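Local structure of p22 protein (3JV1) at residues 38-43 with 164-169; 7-12 with 177-182; 51-56 with 144-150. The protein probably acts as an accessory factor in mitochondrial RNA editing of the cytochrome oxidase subunit II transcript, as a trypanosomal member of the Mam33 family. Residues are numbered along the deposited sequence.

The three contacts illustrate how chemistry follows position in a trimer of Mam33-family subunits, whose terminal helices accompany an antiparallel sheet. Each is partly buried. Contacts 1 and 2 share helix 152-181, their centres about 20 Å apart, and both touch the second subunit; contact 3 lies on the opposite side of the chain's centre from both and touches the third subunit. Contact 2, farthest from the chain's centre, joins two helices through aliphatic side chains flanked by a serine-serine hydrogen bond. Contacts 1 and 3 instead tie turns to helical segments by arginine-carboxylate salt bridges with a water, the arginine coming from the loop in contact 1 and from the C-terminal end of a helix in contact 3.

Contact 1. Residues 38-43 with 164-169; sequences RKPGVT and WSEQAD
A loop can be fastened to a helix by one carboxylate that serves a backbone NH and an arginine together, and residues 38-43 against 164-169 are a worked case. The loop follows strand 35-37 and makes a type II beta turn from Lys39 to Val42, closed by Val42 N to Lys39 O at 2.9 Å; Gly41 takes phi/psi 88/-9°, where a side chain would strike the preceding carbonyl. Residues 164-169 are regular helix, and Gly41 and Asp169 bring their CA atoms to 5.4 Å. The direct hydrogen bond runs from Gly41 N to Asp169 OD1, 2.8 Å and nearly straight at 166°, with Asp169 in the m rotamer. In this Mam33-family protein it joins the loop between strands 35-37 and 46-51 to the long C-terminal helix 152-181, beside the second subunit, whose Tyr125 packs on Asp169 and whose backbone hydrogen-bonds to Gly41. The charged interaction is a salt bridge, Arg38 NH2 to Asp169 OD1 at 3.2 Å, reached with Arg38 chi1 t, chi2 m and chi3 t. Water 1 accepts from Arg38 NE at 2.7 Å and sits 2.8 Å from Asp169 OD2 and 2.7 Å from Val42 O. Carbon atoms of the helix pack against the guanidinium: Trp164 CZ3 lies over one face, 3.9 Å from Arg38 NH1, while Ser165 CB and Ala168 CB stand 3.5 and 3.9 Å from Arg38 NH2.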
loop_
_atom_site.group_PDB
_atom_site.type_symbol
_atom_site.label_atom_id
_atom_site.label_comp_id
_atom_site.label_asym_id
_atom_site.label_seq_id
_atom_site.Cartn_x
_atom_site.Cartn_y
_atom_site.Cartn_z
ATOM N N ARG A 38 -18.310 7.249 -14.120
ATOM C CA ARG A 38 -17.040 7.845 -14.529
ATOM C C ARG A 38 -17.152 9.362 -14.607
ATOM O O ARG A 38 -18.067 9.903 -15.230
ATOM C CB ARG A 38 -16.603 7.287 -15.892
ATOM C CG ARG A 38 -15.270 7.832 -16.426
ATOM C CD ARG A 38 -15.463 9.078 -17.278
ATOM N NE ARG A 38 -14.191 9.662 -17.696
ATOM C CZ ARG A 38 -14.079 10.759 -18.444
ATOM N NH1 ARG A 38 -15.166 11.398 -18.865
ATOM N NH2 ARG A 38 -12.877 11.224 -18.769
ATOM N N LYS A 39 -16.219 10.044 -13.955
ATOM C CA LYS A 39 -16.187 11.502 -13.955
ATOM C C LYS A 39 -14.836 11.973 -14.473
ATOM O O LYS A 39 -13.820 11.324 -14.246
ATOM C CB LYS A 39 -16.403 12.053 -12.541
ATOM C CG LYS A 39 -17.819 11.893 -12.014
ATOM C CD LYS A 39 -17.895 10.877 -10.889
ATOM C CE LYS A 39 -17.093 11.334 -9.683
ATOM N NZ LYS A 39 -17.314 10.441 -8.511
ATOM N N PRO A 40 -14.812 13.107 -15.187
ATOM C CA PRO A 40 -13.557 13.644 -15.722
ATOM C C PRO A 40 -12.521 13.738 -14.604
ATOM O O PRO A 40 -12.840 14.182 -13.500
ATOM C CB PRO A 40 -13.967 15.023 -16.230
ATOM C CG PRO A 40 -15.396 14.814 -16.651
ATOM C CD PRO A 40 -15.951 13.983 -15.523
ATOM N N GLY A 41 -11.292 13.308 -14.877
ATOM C CA GLY A 41 -10.251 13.382 -13.864
ATOM C C GLY A 41 -10.166 12.181 -12.937
ATOM O O GLY A 41 -9.233 12.075 -12.143
ATOM N N VAL A 42 -11.150 11.289 -13.022
ATOM C CA VAL A 42 -11.176 10.087 -12.201
ATOM C C VAL A 42 -10.872 8.907 -13.119
ATOM O O VAL A 42 -11.668 8.569 -13.989
ATOM C CB VAL A 42 -12.557 9.884 -11.548
ATOM C CG1 VAL A 42 -12.556 8.622 -10.718
ATOM C CG2 VAL A 42 -12.897 11.079 -10.669
ATOM N N THR A 43 -9.713 8.286 -12.924
ATOM C CA THR A 43 -9.301 7.169 -13.763
ATOM C C THR A 43 -9.909 5.817 -13.355
ATOM O O THR A 43 -10.262 5.008 -14.215
ATOM C CB THR A 43 -7.745 7.091 -13.820
ATOM O OG1 THR A 43 -7.333 5.951 -14.591
ATOM C CG2 THR A 43 -7.174 6.987 -12.431
ATOM N N TRP A 164 -10.012 6.143 -24.193
ATOM C CA TRP A 164 -10.752 7.348 -24.504
ATOM C C TRP A 164 -10.786 8.320 -23.328
ATOM O O TRP A 164 -10.587 9.519 -23.509
ATOM C CB TRP A 164 -12.172 6.988 -24.927
ATOM C CG TRP A 164 -13.052 8.172 -25.065
ATOM C CD1 TRP A 164 -13.180 8.980 -26.153
ATOM C CD2 TRP A 164 -13.896 8.719 -24.052
ATOM N NE1 TRP A 164 -14.052 10.004 -25.880
ATOM C CE2 TRP A 164 -14.507 9.868 -24.597
ATOM C CE3 TRP A 164 -14.193 8.351 -22.733
ATOM C CZ2 TRP A 164 -15.405 10.657 -23.867
ATOM C CZ3 TRP A 164 -15.083 9.134 -22.008
ATOM C CH2 TRP A 164 -15.678 10.274 -22.578
ATOM N N SER A 165 -11.027 7.817 -22.119
ATOM C CA SER A 165 -11.087 8.703 -20.965
ATOM C C SER A 165 -9.700 9.202 -20.571
ATOM O O SER A 165 -9.559 10.307 -20.056
ATOM C CB SER A 165 -11.776 8.017 -19.778
ATOM O OG SER A 165 -11.055 6.888 -19.335
ATOM N N GLU A 166 -8.676 8.393 -20.814
ATOM C CA GLU A 166 -7.318 8.810 -20.501
ATOM C C GLU A 166 -6.994 10.024 -21.369
ATOM O O GLU A 166 -6.421 11.009 -20.903
ATOM C CB GLU A 166 -6.325 7.686 -20.798
ATOM C CG GLU A 166 -4.880 8.098 -20.620
ATOM C CD GLU A 166 -3.898 6.974 -20.897
ATOM O OE1 GLU A 166 -4.023 6.304 -21.948
ATOM O OE2 GLU A 166 -2.990 6.768 -20.063
ATOM N N GLN A 167 -7.387 9.937 -22.635
ATOM C CA GLN A 167 -7.163 10.992 -23.612
ATOM C C GLN A 167 -7.904 12.254 -23.189
ATOM O O GLN A 167 -7.370 13.361 -23.269
ATOM C CB GLN A 167 -7.641 10.516 -24.992
ATOM C CG GLN A 167 -7.595 11.568 -26.090
ATOM C CD GLN A 167 -6.213 12.139 -26.283
ATOM O OE1 GLN A 167 -5.228 11.402 -26.347
ATOM N NE2 GLN A 167 -6.129 13.459 -26.387
ATOM N N ALA A 168 -9.137 12.085 -22.734
ATOM C CA ALA A 168 -9.940 13.213 -22.282
ATOM C C ALA A 168 -9.327 13.808 -21.008
ATOM O O ALA A 168 -9.267 15.023 -20.850
ATOM C CB ALA A 168 -11.369 12.759 -22.014
ATOM N N ASP A 169 -8.878 12.947 -20.101
ATOM C CA ASP A 169 -8.276 13.414 -18.856
ATOM C C ASP A 169 -6.993 14.182 -19.136
ATOM O O ASP A 169 -6.688 15.162 -18.460
ATOM C CB ASP A 169 -7.966 12.240 -17.914
ATOM C CG ASP A 169 -9.211 11.669 -17.260
ATOM O OD1 ASP A 169 -10.278 12.322 -17.301
ATOM O OD2 ASP A 169 -9.114 10.566 -16.689
HETATM O O HOH W 1 -11.853 9.873 -16.346
#

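Contact 2. Residues 7-12 with 177-182; sequences LSEATL and INKFVS
Paired terminal helices are a hallmark of the Mam33 family, human p32 included, and residues 7-12 with 177-182 bring such a pair to close quarters. Residues 7-12 are helical throughout, and 177-181 are the last turn of helix 152-181, followed by the C-terminal Ser182. The helix axes approach to 8.6 Å and run antiparallel, at 161° between N-to-C directions (signed crossing angle -161°), with Ser8 and Asn178 nearest in register at 5.0 Å between CA atoms. Leu7, chi1 t and chi2 p, points toward the partner helix and sets its CD2 3.5 Å from Val181 CG2 and 4.5 Å from Ile177 CG2; Tyr144 of the second subunit also packs on Leu7, and Phe103 of that subunit on Ile177. Ser8 comes next, its chi1 t. Its OG donates to Ser182 OG at 2.9 Å, and Ser182, in the m rotamer, donates in turn from OG to Asn178 O at 2.8 Å, so the hydroxyls form a short relay ending on a helix carbonyl. Val181 CG1 packs 4.1 Å from Ser8 N. One turn further on, Thr11 in the p rotamer points toward the second helix with CG2 4.0 Å from Ile177 CG2, while its OG1 lies within 2.9 Å of Leu7 O and 3.0 Å of Ser8 O. Leu12 adds a peripheral contact with Asn178. The chemistry divides the contact across its width: Leu7, Ile177, Val181 and the Thr11 methyl pack together, and beside them the serine hydroxyls tie the last residue to the N-terminal helix.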
loop_
_atom_site.group_PDB
_atom_site.type_symbol
_atom_site.label_atom_id
_atom_site.label_comp_id
_atom_site.label_asym_id
_atom_site.label_seq_id
_atom_site.Cartn_x
_atom_site.Cartn_y
_atom_site.Cartn_z
ATOM N N LEU A 7 5.139 28.356 -18.759
ATOM C CA LEU A 7 4.328 27.168 -18.502
ATOM C C LEU A 7 2.940 27.340 -19.096
ATOM O O LEU A 7 2.336 26.380 -19.586
ATOM C CB LEU A 7 4.225 26.885 -16.994
ATOM C CG LEU A 7 3.445 25.612 -16.634
ATOM C CD1 LEU A 7 3.950 24.440 -17.479
ATOM C CD2 LEU A 7 3.600 25.303 -15.148
ATOM N N SER A 8 2.435 28.570 -19.050
ATOM C CA SER A 8 1.125 28.874 -19.615
ATOM C C SER A 8 1.155 28.641 -21.129
ATOM O O SER A 8 0.265 28.004 -21.689
ATOM C CB SER A 8 0.752 30.331 -19.330
ATOM O OG SER A 8 -0.486 30.655 -19.936
ATOM N N GLU A 9 2.190 29.157 -21.785
ATOM C CA GLU A 9 2.344 29.006 -23.234
ATOM C C GLU A 9 2.578 27.552 -23.638
ATOM O O GLU A 9 2.005 27.068 -24.613
ATOM C CB GLU A 9 3.521 29.846 -23.733
ATOM C CG GLU A 9 3.330 31.346 -23.631
ATOM C CD GLU A 9 4.593 32.112 -24.006
ATOM O OE1 GLU A 9 5.094 31.919 -25.133
ATOM O OE2 GLU A 9 5.088 32.905 -23.175
ATOM N N ALA A 10 3.423 26.860 -22.881
ATOM C CA ALA A 10 3.747 25.466 -23.166
ATOM C C ALA A 10 2.529 24.545 -23.086
ATOM O O ALA A 10 2.366 23.660 -23.927
ATOM C CB ALA A 10 4.835 24.982 -22.213
ATOM N N THR A 11 1.679 24.739 -22.079
ATOM C CA THR A 11 0.495 23.894 -21.944
ATOM C C THR A 11 -0.513 24.173 -23.064
ATOM O O THR A 11 -1.141 23.255 -23.588
ATOM C CB THR A 11 -0.182 24.073 -20.552
ATOM O OG1 THR A 11 -0.332 25.467 -20.260
ATOM C CG2 THR A 11 0.673 23.428 -19.455
ATOM N N LEU A 12 -0.665 25.437 -23.437
ATOM C CA LEU A 12 -1.586 25.792 -24.502
ATOM C C LEU A 12 -1.093 25.170 -25.810
ATOM O O LEU A 12 -1.871 24.603 -26.568
ATOM C CB LEU A 12 -1.679 27.313 -24.645
ATOM C CG LEU A 12 -2.619 27.809 -25.745
ATOM C CD1 LEU A 12 -4.009 27.226 -25.526
ATOM C CD2 LEU A 12 -2.664 29.338 -25.747
ATOM N N ILE A 177 -4.173 23.065 -15.948
ATOM C CA ILE A 177 -2.878 23.577 -15.509
ATOM C C ILE A 177 -2.645 24.941 -16.146
ATOM O O ILE A 177 -2.100 25.841 -15.518
ATOM C CB ILE A 177 -1.712 22.619 -15.870
ATOM C CG1 ILE A 177 -1.818 21.338 -15.039
ATOM C CG2 ILE A 177 -0.369 23.289 -15.573
ATOM C CD1 ILE A 177 -0.827 20.270 -15.435
ATOM N N ASN A 178 -3.074 25.083 -17.398
ATOM C CA ASN A 178 -2.949 26.342 -18.123
ATOM C C ASN A 178 -3.717 27.446 -17.384
ATOM O O ASN A 178 -3.194 28.532 -17.148
ATOM C CB ASN A 178 -3.518 26.185 -19.531
ATOM C CG ASN A 178 -3.500 27.482 -20.310
ATOM O OD1 ASN A 178 -2.465 27.889 -20.847
ATOM N ND2 ASN A 178 -4.647 28.149 -20.364
ATOM N N LYS A 179 -4.961 27.162 -17.021
ATOM C CA LYS A 179 -5.782 28.134 -16.305
ATOM C C LYS A 179 -5.164 28.464 -14.956
ATOM O O LYS A 179 -5.130 29.628 -14.554
ATOM C CB LYS A 179 -7.196 27.590 -16.087
ATOM C CG LYS A 179 -7.963 27.280 -17.365
ATOM C CD LYS A 179 -9.345 26.730 -17.044
ATOM C CE LYS A 179 -10.037 26.185 -18.284
ATOM N NZ LYS A 179 -10.262 27.231 -19.320
ATOM N N PHE A 180 -4.670 27.435 -14.270
ATOM C CA PHE A 180 -4.051 27.587 -12.954
ATOM C C PHE A 180 -2.836 28.507 -12.991
ATOM O O PHE A 180 -2.688 29.397 -12.158
ATOM C CB PHE A 180 -3.620 26.217 -12.413
ATOM C CG PHE A 180 -3.132 26.248 -10.993
ATOM C CD1 PHE A 180 -4.031 26.383 -9.938
ATOM C CD2 PHE A 180 -1.774 26.136 -10.709
ATOM C CE1 PHE A 180 -3.584 26.404 -8.619
ATOM C CE2 PHE A 180 -1.316 26.156 -9.401
ATOM C CZ PHE A 180 -2.225 26.290 -8.349
ATOM N N VAL A 181 -1.967 28.284 -13.964
ATOM C CA VAL A 181 -0.753 29.076 -14.104
ATOM C C VAL A 181 -1.026 30.460 -14.696
ATOM O O VAL A 181 -0.137 31.311 -14.759
ATOM C CB VAL A 181 0.274 28.315 -14.965
ATOM C CG1 VAL A 181 1.543 29.128 -15.117
ATOM C CG2 VAL A 181 0.594 26.980 -14.303
ATOM N N SER A 182 -2.265 30.678 -15.122
ATOM C CA SER A 182 -2.677 31.960 -15.687
ATOM C C SER A 182 -3.595 32.680 -14.692
ATOM O O SER A 182 -3.715 32.200 -13.541
ATOM C CB SER A 182 -3.418 31.745 -17.010
ATOM O OG SER A 182 -2.586 31.124 -17.967
ATOM O OXT SER A 182 -4.186 33.712 -15.067
#

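Contact 3. Residues 51-56 with 144-150; sequences HGDEEI and YLSARGV
Most striking is an arginine whose aliphatic stem lies flat on a histidine: Arg148 CG stands 3.7 Å from the His51 ring centroid, 7° off its normal, a CH-pi contact, with the two CA atoms 6.9 Å apart. Two motifs meet, a beta-hairpin and a Schellman-capped helix end. The hairpin joins strands 46-51 and 54-63 through a type II' turn from His51 to Glu54, with Gly52 at phi/psi 70/-127°, His51 N to Glu54 O 2.8 Å and Glu54 N to His51 O 3.1 Å. Helix 135-146 finishes with Val150 N to Leu145 O and Gly149 N to Ser146 O, both 3.0 Å, Gly149 being C-prime. Arg148 (m, t, t) makes a two-pronged salt bridge to Glu54, whose chi1 is eclipsed at 0°: NE to OE1 2.7 Å and NH2 to OE2 3.2 Å. Arg148 NH2 also forms a salt bridge with Asp4 of the third subunit. Ile56 CD1 lies at the guanidinium edge, 4.0 Å from Arg148 CD. Water 2 hydrogen-bonds Glu54 OE2 and Tyr144 OH, each at 2.7 Å.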
loop_
_atom_site.group_PDB
_atom_site.type_symbol
_atom_site.label_atom_id
_atom_site.label_comp_id
_atom_site.label_asym_id
_atom_site.label_seq_id
_atom_site.Cartn_x
_atom_site.Cartn_y
_atom_site.Cartn_z
ATOM N N HIS A 51 -28.555 -8.449 -12.238
ATOM C CA HIS A 51 -28.664 -9.778 -12.819
ATOM C C HIS A 51 -29.719 -10.447 -11.953
ATOM O O HIS A 51 -29.404 -11.253 -11.081
ATOM C CB HIS A 51 -27.331 -10.519 -12.692
ATOM C CG HIS A 51 -27.326 -11.870 -13.339
ATOM N ND1 HIS A 51 -27.323 -12.041 -14.706
ATOM C CD2 HIS A 51 -27.323 -13.114 -12.806
ATOM C CE1 HIS A 51 -27.316 -13.331 -14.986
ATOM N NE2 HIS A 51 -27.316 -14.004 -13.851
ATOM N N GLY A 52 -30.978 -10.089 -12.181
ATOM C CA GLY A 52 -32.032 -10.645 -11.360
ATOM C C GLY A 52 -31.874 -10.041 -9.978
ATOM O O GLY A 52 -31.798 -8.819 -9.842
ATOM N N ASP A 53 -31.806 -10.878 -8.950
ATOM C CA ASP A 53 -31.649 -10.368 -7.598
ATOM C C ASP A 53 -30.219 -9.932 -7.281
ATOM O O ASP A 53 -29.979 -9.274 -6.271
ATOM C CB ASP A 53 -32.083 -11.414 -6.572
ATOM C CG ASP A 53 -33.564 -11.711 -6.630
ATOM O OD1 ASP A 53 -34.006 -12.343 -7.608
ATOM O OD2 ASP A 53 -34.288 -11.305 -5.697
ATOM N N GLU A 54 -29.261 -10.302 -8.125
ATOM C CA GLU A 54 -27.886 -9.915 -7.850
ATOM C C GLU A 54 -27.493 -8.620 -8.532
ATOM O O GLU A 54 -28.123 -8.186 -9.493
ATOM C CB GLU A 54 -26.898 -11.004 -8.288
ATOM C CG GLU A 54 -27.510 -12.247 -8.908
ATOM C CD GLU A 54 -26.460 -13.253 -9.345
ATOM O OE1 GLU A 54 -25.564 -12.887 -10.125
ATOM O OE2 GLU A 54 -26.529 -14.417 -8.911
ATOM N N GLU A 55 -26.452 -7.993 -8.009
ATOM C CA GLU A 55 -25.931 -6.786 -8.622
ATOM C C GLU A 55 -24.495 -7.144 -8.960
ATOM O O GLU A 55 -23.819 -7.801 -8.173
ATOM C CB GLU A 55 -25.957 -5.597 -7.666
ATOM C CG GLU A 55 -25.451 -4.320 -8.342
ATOM C CD GLU A 55 -25.449 -3.132 -7.421
ATOM O OE1 GLU A 55 -24.909 -3.253 -6.306
ATOM O OE2 GLU A 55 -25.980 -2.073 -7.813
ATOM N N ILE A 56 -24.048 -6.752 -10.145
ATOM C CA ILE A 56 -22.690 -7.043 -10.573
ATOM C C ILE A 56 -21.969 -5.701 -10.590
ATOM O O ILE A 56 -22.431 -4.757 -11.229
ATOM C CB ILE A 56 -22.667 -7.651 -11.992
ATOM C CG1 ILE A 56 -23.774 -8.710 -12.142
ATOM C CG2 ILE A 56 -21.286 -8.237 -12.278
ATOM C CD1 ILE A 56 -23.700 -9.865 -11.173
ATOM N N TYR A 144 -19.517 -18.893 -15.211
ATOM C CA TYR A 144 -20.388 -18.157 -14.297
ATOM C C TYR A 144 -20.278 -16.647 -14.601
ATOM O O TYR A 144 -21.279 -15.931 -14.659
ATOM C CB TYR A 144 -19.952 -18.449 -12.857
ATOM C CG TYR A 144 -20.698 -17.703 -11.779
ATOM C CD1 TYR A 144 -21.908 -18.182 -11.276
ATOM C CD2 TYR A 144 -20.164 -16.542 -11.218
ATOM C CE1 TYR A 144 -22.560 -17.529 -10.233
ATOM C CE2 TYR A 144 -20.805 -15.883 -10.181
ATOM C CZ TYR A 144 -21.997 -16.377 -9.691
ATOM O OH TYR A 144 -22.617 -15.724 -8.651
ATOM N N LEU A 145 -19.055 -16.170 -14.798
ATOM C CA LEU A 145 -18.837 -14.764 -15.105
ATOM C C LEU A 145 -19.364 -14.421 -16.496
ATOM O O LEU A 145 -19.948 -13.358 -16.707
ATOM C CB LEU A 145 -17.350 -14.434 -15.026
ATOM C CG LEU A 145 -16.751 -14.473 -13.624
ATOM C CD1 LEU A 145 -15.250 -14.422 -13.720
ATOM C CD2 LEU A 145 -17.291 -13.302 -12.805
ATOM N N SER A 146 -19.163 -15.329 -17.443
ATOM C CA SER A 146 -19.623 -15.099 -18.799
ATOM C C SER A 146 -21.152 -15.006 -18.876
ATOM O O SER A 146 -21.685 -14.195 -19.619
ATOM C CB SER A 146 -19.117 -16.204 -19.722
ATOM O OG SER A 146 -19.327 -15.838 -21.071
ATOM N N ALA A 147 -21.855 -15.827 -18.107
ATOM C CA ALA A 147 -23.316 -15.795 -18.111
ATOM C C ALA A 147 -23.834 -14.457 -17.592
ATOM O O ALA A 147 -24.998 -14.110 -17.796
ATOM C CB ALA A 147 -23.875 -16.931 -17.262
ATOM N N ARG A 148 -22.967 -13.709 -16.914
ATOM C CA ARG A 148 -23.348 -12.418 -16.376
ATOM C C ARG A 148 -22.797 -11.247 -17.196
ATOM O O ARG A 148 -22.827 -10.100 -16.755
ATOM C CB ARG A 148 -22.904 -12.324 -14.910
ATOM C CG ARG A 148 -23.659 -13.312 -14.024
ATOM C CD ARG A 148 -23.044 -13.512 -12.644
ATOM N NE ARG A 148 -23.960 -14.289 -11.815
ATOM C CZ ARG A 148 -24.364 -15.521 -12.112
ATOM N NH1 ARG A 148 -23.916 -16.123 -13.206
ATOM N NH2 ARG A 148 -25.265 -16.128 -11.357
ATOM N N GLY A 149 -22.300 -11.535 -18.394
ATOM C CA GLY A 149 -21.776 -10.470 -19.234
ATOM C C GLY A 149 -20.312 -10.122 -19.045
ATOM O O GLY A 149 -19.776 -9.288 -19.773
ATOM N N VAL A 150 -19.653 -10.744 -18.072
ATOM C CA VAL A 150 -18.239 -10.468 -17.846
ATOM C C VAL A 150 -17.477 -11.382 -18.787
ATOM O O VAL A 150 -17.041 -12.474 -18.416
ATOM C CB VAL A 150 -17.838 -10.746 -16.391
ATOM C CG1 VAL A 150 -16.410 -10.297 -16.155
ATOM C CG2 VAL A 150 -18.790 -10.014 -15.449
HETATM O O HOH W 2 -25.088 -16.479 -7.963
#